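Local structure of putative oxidoreductase (Salmonella enterica subsp. enterica serovar Typhimurium, 3NX4) at residues D29-N40 / I63-D74. The protein binds NADP and probably acts as an NADPH-dependent acryloyl-CoA reductase of the medium-chain dehydrogenase/reductase superfamily. Numbering follows the deposited sequence.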
loop_
_atom_site.group_PDB
_atom_site.type_symbol
_atom_site.label_atom_id
_atom_site.label_comp_id
_atom_site.label_asym_id
_atom_site.label_seq_id
_atom_site.Cartn_x
_atom_site.Cartn_y
_atom_site.Cartn_z
ATOM N N ASP A 29 -29.341 -7.291 21.619
ATOM C CA ASP A 29 -30.088 -8.532 21.461
ATOM C C ASP A 29 -29.496 -9.730 22.185
ATOM O O ASP A 29 -30.218 -10.662 22.525
ATOM C CB ASP A 29 -30.244 -8.869 19.982
ATOM C CG ASP A 29 -31.133 -7.888 19.261
ATOM O OD1 ASP A 29 -32.016 -7.287 19.919
ATOM O OD2 ASP A 29 -30.951 -7.719 18.038
ATOM N N VAL A 30 -28.184 -9.725 22.409
ATOM C CA VAL A 30 -27.540 -10.901 22.970
ATOM C C VAL A 30 -26.816 -10.582 24.266
ATOM O O VAL A 30 -25.957 -9.701 24.298
ATOM C CB VAL A 30 -26.554 -11.541 21.972
ATOM C CG1 VAL A 30 -26.150 -12.909 22.461
ATOM C CG2 VAL A 30 -27.198 -11.630 20.587
ATOM N N THR A 31 -27.184 -11.301 25.327
ATOM C CA THR A 31 -26.527 -11.178 26.622
ATOM C C THR A 31 -25.551 -12.319 26.840
ATOM O O THR A 31 -25.914 -13.493 26.750
ATOM C CB THR A 31 -27.544 -11.171 27.773
ATOM O OG1 THR A 31 -28.347 -9.992 27.679
ATOM C CG2 THR A 31 -26.822 -11.189 29.114
ATOM N N VAL A 32 -24.306 -11.963 27.131
ATOM C CA VAL A 32 -23.243 -12.944 27.256
ATOM C C VAL A 32 -22.657 -12.939 28.656
ATOM O O VAL A 32 -22.341 -11.882 29.202
ATOM C CB VAL A 32 -22.118 -12.653 26.242
ATOM C CG1 VAL A 32 -21.022 -13.686 26.348
ATOM C CG2 VAL A 32 -22.694 -12.599 24.816
ATOM N N ASP A 33 -22.533 -14.125 29.240
ATOM C CA ASP A 33 -21.798 -14.286 30.483
ATOM C C ASP A 33 -20.339 -14.492 30.108
ATOM O O ASP A 33 -19.982 -15.520 29.534
ATOM C CB ASP A 33 -22.330 -15.481 31.271
ATOM C CG ASP A 33 -23.780 -15.300 31.693
ATOM O OD1 ASP A 33 -24.250 -14.142 31.754
ATOM O OD2 ASP A 33 -24.445 -16.319 31.970
ATOM N N VAL A 34 -19.516 -13.495 30.415
ATOM C CA VAL A 34 -18.124 -13.458 29.981
ATOM C C VAL A 34 -17.235 -14.327 30.852
ATOM O O VAL A 34 -17.297 -14.259 32.079
ATOM C CB VAL A 34 -17.588 -12.015 29.985
ATOM C CG1 VAL A 34 -16.101 -11.989 29.647
ATOM C CG2 VAL A 34 -18.398 -11.152 28.998
ATOM N N HIS A 35 -16.400 -15.143 30.219
ATOM C CA HIS A 35 -15.502 -16.015 30.969
ATOM C C HIS A 35 -14.049 -15.607 30.809
ATOM O O HIS A 35 -13.238 -15.830 31.704
ATOM C CB HIS A 35 -15.710 -17.473 30.563
ATOM C CG HIS A 35 -17.085 -17.980 30.870
ATOM N ND1 HIS A 35 -17.787 -18.798 30.014
ATOM C CD2 HIS A 35 -17.895 -17.762 31.933
ATOM C CE1 HIS A 35 -18.969 -19.072 30.538
ATOM N NE2 HIS A 35 -19.061 -18.453 31.702
ATOM N N TRP A 36 -13.732 -14.998 29.668
ATOM C CA TRP A 36 -12.379 -14.530 29.389
ATOM C C TRP A 36 -12.413 -13.207 28.647
ATOM O O TRP A 36 -13.333 -12.941 27.869
ATOM C CB TRP A 36 -11.628 -15.550 28.533
ATOM C CG TRP A 36 -11.541 -16.892 29.165
ATOM C CD1 TRP A 36 -12.376 -17.957 28.956
ATOM C CD2 TRP A 36 -10.572 -17.323 30.120
ATOM N NE1 TRP A 36 -11.978 -19.025 29.723
ATOM C CE2 TRP A 36 -10.876 -18.658 30.451
ATOM C CE3 TRP A 36 -9.468 -16.708 30.731
ATOM C CZ2 TRP A 36 -10.119 -19.391 31.367
ATOM C CZ3 TRP A 36 -8.725 -17.436 31.640
ATOM C CH2 TRP A 36 -9.050 -18.764 31.945
ATOM N N SER A 37 -11.414 -12.374 28.902
ATOM C CA SER A 37 -11.160 -11.203 28.075
ATOM C C SER A 37 -9.645 -11.106 27.865
ATOM O O SER A 37 -8.917 -12.056 28.154
ATOM C CB SER A 37 -11.721 -9.930 28.716
ATOM O OG SER A 37 -11.597 -8.816 27.838
ATOM N N SER A 38 -9.172 -9.973 27.354
ATOM C CA SER A 38 -7.739 -9.762 27.209
ATOM C C SER A 38 -7.407 -8.280 27.265
ATOM O O SER A 38 -8.300 -7.439 27.293
ATOM C CB SER A 38 -7.218 -10.387 25.903
ATOM O OG SER A 38 -7.345 -9.507 24.799
ATOM N N LEU A 39 -6.121 -7.962 27.324
ATOM C CA LEU A 39 -5.694 -6.577 27.245
ATOM C C LEU A 39 -4.879 -6.379 25.982
ATOM O O LEU A 39 -3.825 -6.994 25.816
ATOM C CB LEU A 39 -4.837 -6.195 28.447
ATOM C CG LEU A 39 -5.527 -6.239 29.805
ATOM C CD1 LEU A 39 -4.558 -5.781 30.908
ATOM C CD2 LEU A 39 -6.777 -5.377 29.780
ATOM N N ASN A 40 -5.373 -5.513 25.104
ATOM C CA ASN A 40 -4.640 -5.105 23.916
ATOM C C ASN A 40 -4.041 -3.729 24.137
ATOM O O ASN A 40 -4.380 -3.042 25.095
ATOM C CB ASN A 40 -5.583 -5.051 22.709
ATOM C CG ASN A 40 -6.185 -6.397 22.387
ATOM O OD1 ASN A 40 -5.599 -7.178 21.634
ATOM N ND2 ASN A 40 -7.364 -6.687 22.961
ATOM N N ILE A 63 -12.004 -4.573 24.331
ATOM C CA ILE A 63 -12.471 -4.717 22.961
ATOM C C ILE A 63 -12.704 -6.182 22.598
ATOM O O ILE A 63 -13.208 -6.486 21.518
ATOM C CB ILE A 63 -11.487 -4.060 21.953
ATOM C CG1 ILE A 63 -10.132 -4.775 21.965
ATOM C CG2 ILE A 63 -11.306 -2.578 22.276
ATOM C CD1 ILE A 63 -9.076 -4.098 21.077
ATOM N N ASP A 64 -12.337 -7.086 23.503
ATOM C CA ASP A 64 -12.514 -8.516 23.271
ATOM C C ASP A 64 -13.292 -9.157 24.414
ATOM O O ASP A 64 -13.243 -8.686 25.548
ATOM C CB ASP A 64 -11.155 -9.237 23.221
ATOM C CG ASP A 64 -10.191 -8.638 22.224
ATOM O OD1 ASP A 64 -10.638 -8.024 21.233
ATOM O OD2 ASP A 64 -8.967 -8.822 22.427
ATOM N N PHE A 65 -13.981 -10.253 24.119
ATOM C CA PHE A 65 -14.452 -11.150 25.170
ATOM C C PHE A 65 -14.825 -12.508 24.590
ATOM O O PHE A 65 -15.043 -12.643 23.386
ATOM C CB PHE A 65 -15.602 -10.542 26.000
ATOM C CG PHE A 65 -16.911 -10.386 25.239
ATOM C CD1 PHE A 65 -17.655 -11.494 24.869
ATOM C CD2 PHE A 65 -17.395 -9.125 24.914
ATOM C CE1 PHE A 65 -18.872 -11.346 24.179
ATOM C CE2 PHE A 65 -18.600 -8.971 24.234
ATOM C CZ PHE A 65 -19.335 -10.084 23.862
ATOM N N ALA A 66 -14.861 -13.517 25.450
ATOM C CA ALA A 66 -15.395 -14.817 25.081
ATOM C C ALA A 66 -16.247 -15.324 26.239
ATOM O O ALA A 66 -15.866 -15.193 27.402
ATOM C CB ALA A 66 -14.278 -15.785 24.783
ATOM N N GLY A 67 -17.396 -15.906 25.927
ATOM C CA GLY A 67 -18.261 -16.409 26.975
ATOM C C GLY A 67 -19.414 -17.203 26.423
ATOM O O GLY A 67 -19.394 -17.631 25.265
ATOM N N THR A 68 -20.428 -17.388 27.261
ATOM C CA THR A 68 -21.583 -18.195 26.919
ATOM C C THR A 68 -22.825 -17.320 26.884
ATOM O O THR A 68 -23.052 -16.513 27.786
ATOM C CB THR A 68 -21.796 -19.303 27.982
ATOM O OG1 THR A 68 -20.590 -20.059 28.125
ATOM C CG2 THR A 68 -22.921 -20.236 27.578
ATOM N N VAL A 69 -23.637 -17.492 25.848
ATOM C CA VAL A 69 -24.883 -16.749 25.725
ATOM C C VAL A 69 -25.828 -17.109 26.870
ATOM O O VAL A 69 -26.137 -18.281 27.090
ATOM C CB VAL A 69 -25.561 -17.032 24.370
ATOM C CG1 VAL A 69 -26.949 -16.377 24.301
ATOM C CG2 VAL A 69 -24.659 -16.561 23.219
ATOM N N HIS A 70 -26.267 -16.103 27.617
ATOM C CA HIS A 70 -27.286 -16.326 28.644
ATOM C C HIS A 70 -28.672 -16.258 28.010
ATOM O O HIS A 70 -29.528 -17.108 28.260
ATOM C CB HIS A 70 -27.199 -15.279 29.748
ATOM C CG HIS A 70 -28.324 -15.360 30.737
ATOM N ND1 HIS A 70 -28.496 -16.436 31.580
ATOM C CD2 HIS A 70 -29.339 -14.505 31.007
ATOM C CE1 HIS A 70 -29.562 -16.238 32.335
ATOM N NE2 HIS A 70 -30.096 -15.075 32.003
ATOM N N ALA A 71 -28.886 -15.232 27.191
ATOM C CA ALA A 71 -30.157 -15.055 26.494
ATOM C C ALA A 71 -29.934 -14.347 25.168
ATOM O O ALA A 71 -28.986 -13.580 25.021
ATOM C CB ALA A 71 -31.130 -14.269 27.355
ATOM N N SER A 72 -30.816 -14.600 24.207
ATOM C CA SER A 72 -30.704 -13.990 22.890
ATOM C C SER A 72 -32.064 -13.702 22.258
ATOM O O SER A 72 -32.935 -14.563 22.238
ATOM C CB SER A 72 -29.921 -14.898 21.948
ATOM O OG SER A 72 -29.937 -14.374 20.627
ATOM N N GLU A 73 -32.216 -12.493 21.733
ATOM C CA GLU A 73 -33.355 -12.135 20.886
ATOM C C GLU A 73 -32.969 -12.204 19.409
ATOM O O GLU A 73 -33.770 -11.901 18.528
ATOM C CB GLU A 73 -33.843 -10.729 21.218
ATOM C CG GLU A 73 -34.662 -10.639 22.491
ATOM C CD GLU A 73 -34.992 -9.206 22.859
ATOM O OE1 GLU A 73 -34.110 -8.333 22.703
ATOM O OE2 GLU A 73 -36.134 -8.952 23.300
ATOM N N ASP A 74 -31.736 -12.610 19.143
ATOM C CA ASP A 74 -31.249 -12.763 17.781
ATOM C C ASP A 74 -31.399 -14.227 17.389
ATOM O O ASP A 74 -30.906 -15.111 18.091
ATOM C CB ASP A 74 -29.776 -12.346 17.714
ATOM C CG ASP A 74 -29.270 -12.208 16.294
ATOM O OD1 ASP A 74 -29.233 -13.227 15.574
ATOM O OD2 ASP A 74 -28.901 -11.082 15.903
HETATM O O HOH W 1 -28.826 -8.862 17.118
HETATM O O HOH W 2 -10.212 -6.488 25.625
#
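Thr31, Asp33 and Trp36 pair with Ala71, Thr68 and Ala66 through the backbone, joining strands 30-39 and 64-72 as antiparallel neighbours in the GroES-like domain. Two classic beta bulges break the ladder. At one, Ala66 O accepts from both His35 N (2.9 Å) and Trp36 N (3.1 Å), each in the carbonyl plane; at the other, Thr31 O takes His70 N at 2.8 Å and, weakly, Ala71 N.

Apolar contacts line the face carrying Val30, Val32 and Val69. Phe65 CG sits between its own backbone N and carbonyl carbon (chi1 69°), and ring atom CE1 reaches Val32 CG1 (3.8 Å) while CB meets Val34 CG1. Val83 and Leu85 of strand 82-86 extend this cluster. Gly67 packs closely against the partner strand, its CA 3.2 Å from Asp33 O. Within strand 30-39, one face of the His35 ring lies over Asp33 O, and its CE1 edge meets Thr68 OG1 of strand 64-72, which is itself hydrogen-bonded to Glu82.

Polar side chains dominate the end nearer the cofactor. Asp64 OD2 accepts Ser38 OG on its anti lone pair and Asn40 ND2 from above the carboxylate plane (2.7 Å); Asp64 OD1 bonds Thr126, and Ser38 OG also meets Arg318. At the far end a water donates to both Asp29 OD2 and Asp74 OD2, the latter salt-bridged to Arg76.

Bonds to both oxygens thus hold the buried Asp64 carboxylate in place and tie the strand to Asn40, whose side chain lies about 4 Å from the bound NADP.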